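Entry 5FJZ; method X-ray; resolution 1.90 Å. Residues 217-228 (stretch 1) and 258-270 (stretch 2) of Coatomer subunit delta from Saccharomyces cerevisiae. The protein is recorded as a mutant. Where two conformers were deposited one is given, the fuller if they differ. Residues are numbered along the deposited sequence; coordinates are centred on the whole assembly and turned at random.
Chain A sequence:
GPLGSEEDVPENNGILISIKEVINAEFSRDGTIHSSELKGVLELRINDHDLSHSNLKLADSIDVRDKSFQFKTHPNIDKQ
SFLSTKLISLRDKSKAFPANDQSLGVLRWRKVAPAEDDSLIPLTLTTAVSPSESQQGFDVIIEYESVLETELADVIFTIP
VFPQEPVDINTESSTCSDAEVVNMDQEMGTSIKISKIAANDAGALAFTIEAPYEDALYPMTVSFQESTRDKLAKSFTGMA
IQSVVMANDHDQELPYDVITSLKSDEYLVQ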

ATOM      1  N   LEU A 217      16.442   5.860 -19.822  1.00 17.78           N
ATOM      2  CA  LEU A 217      15.623   7.033 -19.916  1.00 19.11           C
ATOM      3  C   LEU A 217      14.148   6.677 -19.724  1.00 17.26           C
ATOM      4  O   LEU A 217      13.317   7.567 -19.722  1.00 16.84           O
ATOM      5  N   TYR A 218      13.804   5.375 -19.664  1.00 16.96           N
ATOM      6  CA  TYR A 218      12.414   4.954 -19.622  1.00 18.48           C
ATOM      7  C   TYR A 218      12.100   4.169 -18.319  1.00 21.98           C
ATOM      8  O   TYR A 218      13.022   3.601 -17.736  1.00 20.85           O
ATOM      9  N   PRO A 219      10.846   4.181 -17.812  1.00 20.66           N
ATOM     10  CA  PRO A 219       9.641   4.897 -18.295  1.00 20.45           C
ATOM     11  C   PRO A 219       9.693   6.427 -18.122  1.00 17.89           C
ATOM     12  O   PRO A 219      10.136   6.968 -17.100  1.00 17.61           O
ATOM     13  N   MET A 220       9.245   7.158 -19.116  1.00 19.27           N
ATOM     14  CA  MET A 220       9.027   8.579 -18.965  1.00 20.19           C
ATOM     15  C   MET A 220       7.563   8.796 -18.549  1.00 18.71           C
ATOM     16  O   MET A 220       6.648   8.259 -19.173  1.00 21.29           O
ATOM     17  N   THR A 221       7.349   9.628 -17.542  1.00 17.97           N
ATOM     18  CA  THR A 221       6.042   9.824 -16.988  1.00 19.71           C
ATOM     19  C   THR A 221       5.580  11.222 -17.268  1.00 19.87           C
ATOM     20  O   THR A 221       6.369  12.193 -17.216  1.00 23.76           O
ATOM     21  N   VAL A 222       4.310  11.377 -17.510  1.00 18.49           N
ATOM     22  CA  VAL A 222       3.704  12.699 -17.652  1.00 19.69           C
ATOM     23  C   VAL A 222       2.653  12.954 -16.542  1.00 18.67           C
ATOM     24  O   VAL A 222       1.910  12.014 -16.154  1.00 19.68           O
ATOM     25  N   SER A 223       2.621  14.192 -16.072  1.00 17.36           N
ATOM     26  CA  SER A 223       1.718  14.604 -15.004  0.50 18.67           C
ATOM     27  C   SER A 223       0.969  15.858 -15.428  1.00 18.94           C
ATOM     28  O   SER A 223       1.611  16.877 -15.783  1.00 18.31           O
ATOM     29  N   PHE A 224      -0.365  15.795 -15.369  1.00 16.75           N
ATOM     30  CA  PHE A 224      -1.232  16.893 -15.662  1.00 18.06           C
ATOM     31  C   PHE A 224      -2.559  16.776 -14.930  1.00 17.63           C
ATOM     32  O   PHE A 224      -2.927  15.718 -14.408  1.00 17.18           O
ATOM     33  N   GLN A 225      -3.214  17.908 -14.786  1.00 19.48           N
ATOM     34  CA  GLN A 225      -4.442  18.002 -14.017  1.00 24.43           C
ATOM     35  C   GLN A 225      -5.151  19.237 -14.491  1.00 23.41           C
ATOM     36  O   GLN A 225      -4.572  20.315 -14.487  1.00 28.35           O
ATOM     37  N   GLU A 226      -6.433  19.134 -14.762  1.00 19.59           N
ATOM     38  CA  GLU A 226      -7.257  20.340 -14.960  1.00 27.56           C
ATOM     39  C   GLU A 226      -8.614  20.254 -14.282  1.00 24.95           C
ATOM     40  O   GLU A 226      -9.133  19.171 -14.121  1.00 20.09           O
ATOM     41  N   SER A 227      -9.179  21.394 -13.862  1.00 24.37           N
ATOM     42  CA  SER A 227     -10.523  21.411 -13.272  1.00 23.43           C
ATOM     43  C   SER A 227     -11.301  22.668 -13.652  1.00 23.40           C
ATOM     44  O   SER A 227     -10.693  23.723 -13.938  1.00 24.39           O
ATOM     45  N   THR A 228     -12.615  22.561 -13.641  1.00 25.46           N
ATOM     46  CA  THR A 228     -13.521  23.683 -13.991  1.00 26.13           C
ATOM     47  C   THR A 228     -14.665  23.724 -12.950  1.00 26.58           C
ATOM     48  O   THR A 228     -15.216  22.708 -12.651  1.00 22.30           O
ATOM     49  N   VAL A 258     -21.021  22.723  -9.342  1.00 21.10           N
ATOM     50  CA  VAL A 258     -20.369  21.533  -9.860  1.00 20.50           C
ATOM     51  C   VAL A 258     -18.929  21.919 -10.197  1.00 19.00           C
ATOM     52  O   VAL A 258     -18.702  22.990 -10.802  1.00 19.42           O
ATOM     53  N   ILE A 259     -18.003  21.062  -9.771  1.00 19.00           N
ATOM     54  CA  ILE A 259     -16.634  21.067 -10.212  1.00 19.34           C
ATOM     55  C   ILE A 259     -16.358  19.810 -11.013  1.00 22.24           C
ATOM     56  O   ILE A 259     -16.669  18.702 -10.530  1.00 23.07           O
ATOM     57  N   THR A 260     -15.790  19.921 -12.238  1.00 23.08           N
ATOM     58  CA  THR A 260     -15.244  18.761 -12.948  1.00 21.36           C
ATOM     59  C   THR A 260     -13.730  18.771 -12.993  1.00 23.33           C
ATOM     60  O   THR A 260     -13.114  19.859 -12.974  1.00 20.26           O
ATOM     61  N   SER A 261     -13.126  17.598 -12.940  1.00 18.37           N
ATOM     62  CA  SER A 261     -11.610  17.460 -12.984  1.00 22.17           C
ATOM     63  C   SER A 261     -11.164  16.234 -13.757  1.00 20.77           C
ATOM     64  O   SER A 261     -11.908  15.227 -13.874  1.00 19.47           O
ATOM     65  N   LEU A 262      -9.933  16.311 -14.295  1.00 18.14           N
ATOM     66  CA  LEU A 262      -9.233  15.204 -14.976  1.00 17.83           C
ATOM     67  C   LEU A 262      -7.766  15.296 -14.618  1.00 18.55           C
ATOM     68  O   LEU A 262      -7.218  16.429 -14.595  1.00 17.25           O
ATOM     69  N   LYS A 263      -7.227  14.194 -14.111  1.00 16.55           N
ATOM     70  CA  LYS A 263      -5.908  14.064 -13.548  1.00 20.24           C
ATOM     71  C   LYS A 263      -5.307  12.816 -14.200  1.00 18.93           C
ATOM     72  O   LYS A 263      -5.961  11.753 -14.298  1.00 14.79           O
ATOM     73  N   SER A 264      -4.054  12.928 -14.644  1.00 15.39           N
ATOM     74  CA  SER A 264      -3.254  11.723 -14.939  1.00 14.81           C
ATOM     75  C   SER A 264      -2.875  10.949 -13.675  1.00 15.84           C
ATOM     76  O   SER A 264      -2.752  11.485 -12.601  1.00 19.54           O
ATOM     77  N   ASP A 265      -2.713   9.657 -13.792  1.00 15.58           N
ATOM     78  CA  ASP A 265      -2.086   8.824 -12.719  1.00 16.91           C
ATOM     79  C   ASP A 265      -0.898   8.075 -13.356  1.00 17.25           C
ATOM     80  O   ASP A 265       0.172   8.655 -13.531  1.00 20.30           O
ATOM     81  N   GLU A 266      -1.057   6.849 -13.789  1.00 15.55           N
ATOM     82  CA  GLU A 266       0.032   6.100 -14.398  1.00 17.16           C
ATOM     83  C   GLU A 266       0.022   6.319 -15.928  1.00 15.41           C
ATOM     84  O   GLU A 266      -0.665   5.641 -16.612  1.00 13.59           O
ATOM     85  N   TYR A 267       0.722   7.365 -16.360  1.00 14.36           N
ATOM     86  CA  TYR A 267       0.571   7.930 -17.655  1.00 14.64           C
ATOM     87  C   TYR A 267       1.997   7.987 -18.178  1.00 16.01           C
ATOM     88  O   TYR A 267       2.770   8.913 -17.844  1.00 17.37           O
ATOM     89  N   LEU A 268       2.353   6.979 -18.951  1.00 13.33           N
ATOM     90  CA  LEU A 268       3.740   6.812 -19.311  1.00 14.94           C
ATOM     91  C   LEU A 268       4.149   6.186 -20.674  1.00 16.59           C
ATOM     92  O   LEU A 268       3.408   5.498 -21.258  1.00 14.95           O
ATOM     93  N   VAL A 269       5.406   6.412 -21.026  1.00 14.91           N
ATOM     94  CA  VAL A 269       6.044   5.794 -22.180  1.00 18.61           C
ATOM     95  C   VAL A 269       7.161   4.913 -21.736  1.00 16.86           C
ATOM     96  O   VAL A 269       8.042   5.267 -20.965  1.00 16.84           O
ATOM     97  N   GLN A 270       7.149   3.723 -22.264  1.00 22.20           N
ATOM     98  CA  GLN A 270       7.963   2.665 -21.778  1.00 29.01           C
ATOM     99  C   GLN A 270       8.589   1.874 -22.926  1.00 33.82           C
ATOM    100  O   GLN A 270       9.757   1.503 -22.878  1.00 33.75           O
ATOM    101  OXT GLN A 270       7.826   1.493 -23.823  1.00 44.70           O
TER

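Side-chain packing between residues 217-228 and 258-270 of yeast coatomer subunit delta, two separate antiparallel ladders, offset by one residue in register. At the apolar centre, where the register shifts, Phe-224 (chi1 p) leaves its backbone sideways, but its ring swings nearer the second stretch and presents its edge to the face of Tyr-267 (chi1 t); CZ of Phe-224 lies 3.7 Å from CE2 of Tyr-267, with ring centroids 5.1 Å apart and planes at 78°. One face of the Phe-224 ring is covered by CB of Ser-264, 3.8 Å from the ring centroid and almost on its normal, a CH-pi contact. Along one ladder, Val-269 shares a face with Met-220 (m, t, t), whose thioether end leads away; CG2 of Val-269 instead meets CE1 of Tyr-218 (m) at 3.8 Å. CB of Pro-219, which follows a cis peptide bond and points toward the second stretch, rests 4.1 Å from CG of Leu-268. In the other ladder, Leu-262 (t, p) lies beside Glu-226 (p), whose aliphatic CG is 4.4 Å from CB of Leu-262.

Ser-264 (p) makes the polar joint. It points toward the first stretch, and OG of Ser-264 accepts a hydrogen bond from N of Phe-224 (3.0 Å), taking the place of a backbone carbonyl where the ladders part. OG of Ser-264 also donates to water 1 (2.6 Å), which donates to O of Val-222 and O of Asp-265, both at 2.7 Å. Water 2 donates to O of Phe-224 and O of Ser-264, each at 3.1 Å, and accepts a weak bond from OG of Ser-223 (3.4 Å). Farther out, the extended side chains of Gln-225 and Lys-263 project from the sheet side by side, CB to CB 4.6 Å. Ser-227 and Ser-261, both p, pair on the same face, CB to CB 3.9 Å, while CG2 of Thr-228 packs 3.2 Å from OG1 of Thr-260 (p) on the Leu-262 face.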

ATOM      1  CB  LEU A 217      15.818   7.692 -21.300  1.00 18.69           C
ATOM      2  CG  LEU A 217      17.168   8.246 -21.717  1.00 18.91           C
ATOM      3  CD1 LEU A 217      17.121   8.550 -23.232  1.00 21.41           C
ATOM      4  CD2 LEU A 217      17.464   9.502 -20.961  1.00 18.36           C
ATOM      5  CB  TYR A 218      12.103   4.078 -20.837  1.00 18.93           C
ATOM      6  CG  TYR A 218      12.175   4.822 -22.112  1.00 17.62           C
ATOM      7  CD1 TYR A 218      11.108   5.521 -22.603  1.00 17.77           C
ATOM      8  CD2 TYR A 218      13.335   4.767 -22.884  1.00 18.80           C
ATOM      9  CE1 TYR A 218      11.221   6.250 -23.804  1.00 18.32           C
ATOM     10  CE2 TYR A 218      13.476   5.509 -24.038  1.00 17.56           C
ATOM     11  CZ  TYR A 218      12.426   6.239 -24.496  1.00 18.01           C
ATOM     12  OH  TYR A 218      12.556   6.934 -25.683  1.00 15.39           O
ATOM     13  CB  PRO A 219       8.533   4.237 -17.522  1.00 20.55           C
ATOM     14  CG  PRO A 219       9.166   3.756 -16.199  1.00 23.00           C
ATOM     15  CD  PRO A 219      10.619   3.515 -16.489  1.00 22.80           C
ATOM     16  CB  MET A 220       9.280   9.302 -20.309  1.00 19.45           C
ATOM     17  CG  MET A 220      10.687   9.122 -20.846  1.00 21.21           C
ATOM     18  SD  MET A 220      10.977  10.020 -22.390  1.00 22.68           S
ATOM     19  CE  MET A 220      12.674   9.525 -22.719  1.00 24.84           C
ATOM     20  CB  THR A 221       6.057   9.601 -15.468  1.00 23.44           C
ATOM     21  OG1 THR A 221       6.372   8.244 -15.212  1.00 25.32           O
ATOM     22  CG2 THR A 221       4.723   9.876 -14.861  1.00 27.18           C
ATOM     23  CB  VAL A 222       3.077  12.915 -19.021  1.00 23.06           C
ATOM     24  CG1 VAL A 222       1.933  11.973 -19.259  1.00 26.18           C
ATOM     25  CG2 VAL A 222       2.542  14.325 -19.143  1.00 25.68           C
ATOM     26  CB  SER A 223       2.575  14.867 -13.744  0.50 18.93           C
ATOM     27  OG  SER A 223       1.770  15.242 -12.628  0.50 19.06           O
ATOM     28  CB  PHE A 224      -1.498  17.016 -17.162  1.00 16.31           C
ATOM     29  CG  PHE A 224      -2.183  15.782 -17.793  1.00 18.07           C
ATOM     30  CD1 PHE A 224      -3.556  15.539 -17.638  1.00 18.37           C
ATOM     31  CD2 PHE A 224      -1.419  14.834 -18.477  1.00 15.50           C
ATOM     32  CE1 PHE A 224      -4.158  14.461 -18.225  1.00 17.78           C
ATOM     33  CE2 PHE A 224      -2.041  13.717 -19.045  1.00 19.39           C
ATOM     34  CZ  PHE A 224      -3.398  13.548 -18.917  1.00 18.12           C
ATOM     35  CB  GLN A 225      -4.116  18.065 -12.503  1.00 24.25           C
ATOM     36  CG  GLN A 225      -5.308  18.049 -11.518  1.00 38.18           C
ATOM     37  CD  GLN A 225      -4.945  17.992 -10.030  1.00 41.11           C
ATOM     38  OE1 GLN A 225      -5.798  18.243  -9.192  1.00 60.02           O
ATOM     39  NE2 GLN A 225      -3.693  17.651  -9.696  1.00 44.78           N
ATOM     40  CB  GLU A 226      -7.446  20.589 -16.487  1.00 38.58           C
ATOM     41  CG  GLU A 226      -8.287  19.522 -17.203  1.00 49.25           C
ATOM     42  CD  GLU A 226      -9.233  20.069 -18.270  1.00 72.04           C
ATOM     43  OE1 GLU A 226      -8.873  21.091 -18.903  1.00 83.41           O
ATOM     44  OE2 GLU A 226     -10.314  19.459 -18.515  1.00 89.03           O
ATOM     45  CB  SER A 227     -10.445  21.297 -11.774  1.00 22.20           C
ATOM     46  OG  SER A 227      -9.645  22.329 -11.261  1.00 27.71           O
ATOM     47  CB  THR A 228     -13.971  23.661 -15.475  1.00 31.33           C
ATOM     48  OG1 THR A 228     -15.351  24.001 -15.578  1.00 41.40           O
ATOM     49  CG2 THR A 228     -13.739  22.307 -16.192  1.00 32.21           C
ATOM     50  CB  VAL A 258     -21.055  21.049 -11.113  1.00 19.91           C
ATOM     51  CG1 VAL A 258     -20.336  19.851 -11.757  1.00 23.64           C
ATOM     52  CG2 VAL A 258     -22.525  20.661 -10.834  1.00 24.31           C
ATOM     53  CB  ILE A 259     -15.707  21.141  -9.024  1.00 22.82           C
ATOM     54  CG1 ILE A 259     -15.866  22.466  -8.333  1.00 28.90           C
ATOM     55  CG2 ILE A 259     -14.229  20.870  -9.450  1.00 22.35           C
ATOM     56  CD1 ILE A 259     -15.182  22.566  -7.006  1.00 30.18           C
ATOM     57  CB  THR A 260     -15.670  18.603 -14.388  1.00 25.68           C
ATOM     58  OG1 THR A 260     -15.291  19.792 -15.099  1.00 27.90           O
ATOM     59  CG2 THR A 260     -17.143  18.403 -14.483  1.00 27.95           C
ATOM     60  CB  SER A 261     -10.933  17.433 -11.612  1.00 25.60           C
ATOM     61  OG  SER A 261     -11.569  16.488 -10.777  1.00 31.66           O
ATOM     62  CB  LEU A 262      -9.367  15.303 -16.481  1.00 22.13           C
ATOM     63  CG  LEU A 262      -8.688  14.203 -17.299  1.00 20.43           C
ATOM     64  CD1 LEU A 262      -9.374  12.873 -17.163  1.00 19.24           C
ATOM     65  CD2 LEU A 262      -8.659  14.635 -18.769  1.00 23.31           C
ATOM     66  CB  LYS A 263      -5.974  13.906 -12.022  1.00 27.08           C
ATOM     67  CG  LYS A 263      -4.662  13.840 -11.266  1.00 33.56           C
ATOM     68  CD  LYS A 263      -4.797  13.793  -9.725  1.00 39.66           C
ATOM     69  CE  LYS A 263      -3.487  13.594  -9.048  1.00 41.81           C
ATOM     70  NZ  LYS A 263      -3.076  14.812  -8.336  1.00 45.26           N
ATOM     71  CB  SER A 264      -1.980  12.081 -15.710  1.00 17.13           C
ATOM     72  OG  SER A 264      -1.153  12.968 -14.917  1.00 16.41           O
ATOM     73  CB  ASP A 265      -3.158   7.964 -12.067  1.00 19.33           C
ATOM     74  CG  ASP A 265      -2.592   7.099 -10.910  1.00 27.51           C
ATOM     75  OD1 ASP A 265      -1.451   7.333 -10.513  1.00 25.29           O
ATOM     76  OD2 ASP A 265      -3.234   6.126 -10.508  1.00 33.06           O
ATOM     77  CB  GLU A 266      -0.071   4.616 -14.058  1.00 20.02           C
ATOM     78  CG  GLU A 266       0.115   4.345 -12.548  1.00 27.11           C
ATOM     79  CD  GLU A 266       0.009   2.859 -12.125  1.00 35.45           C
ATOM     80  OE1 GLU A 266      -0.307   1.961 -12.950  1.00 33.89           O
ATOM     81  OE2 GLU A 266       0.164   2.589 -10.916  1.00 43.41           O
ATOM     82  CB  TYR A 267      -0.073   9.259 -17.657  1.00 15.86           C
ATOM     83  CG  TYR A 267      -0.848   9.608 -18.919  1.00 15.63           C
ATOM     84  CD1 TYR A 267      -0.169  10.018 -20.074  1.00 15.87           C
ATOM     85  CD2 TYR A 267      -2.230   9.685 -18.925  1.00 13.66           C
ATOM     86  CE1 TYR A 267      -0.864  10.435 -21.199  1.00 16.29           C
ATOM     87  CE2 TYR A 267      -2.935  10.100 -20.049  1.00 15.28           C
ATOM     88  CZ  TYR A 267      -2.251  10.416 -21.203  1.00 15.49           C
ATOM     89  OH  TYR A 267      -2.945  10.814 -22.351  1.00 17.16           O
ATOM     90  CB  LEU A 268       4.434   6.010 -18.217  1.00 17.43           C
ATOM     91  CG  LEU A 268       4.423   4.507 -17.998  1.00 25.48           C
ATOM     92  CD1 LEU A 268       4.116   4.282 -16.518  1.00 32.62           C
ATOM     93  CD2 LEU A 268       3.497   3.689 -18.818  1.00 31.95           C
ATOM     94  CB  VAL A 269       6.197   6.712 -23.418  1.00 18.96           C
ATOM     95  CG1 VAL A 269       5.929   8.148 -23.141  1.00 20.11           C
ATOM     96  CG2 VAL A 269       7.437   6.422 -24.261  1.00 19.63           C
ATOM     97  CB  GLN A 270       7.006   1.778 -20.987  1.00 32.91           C
ATOM     98  CG  GLN A 270       7.543   0.582 -20.300  1.00 39.45           C
ATOM     99  CD  GLN A 270       7.105   0.598 -18.864  1.00 32.58           C
ATOM    100  OE1 GLN A 270       5.924   0.460 -18.545  1.00 42.59           O
ATOM    101  NE2 GLN A 270       8.045   0.858 -17.992  1.00 35.47           N
TER
HETATM  102  O   HOH W   1       0.561  11.260 -13.905  1.00 17.03           O
HETATM  103  O   HOH W   2      -1.446  14.257 -12.044  1.00 22.23           O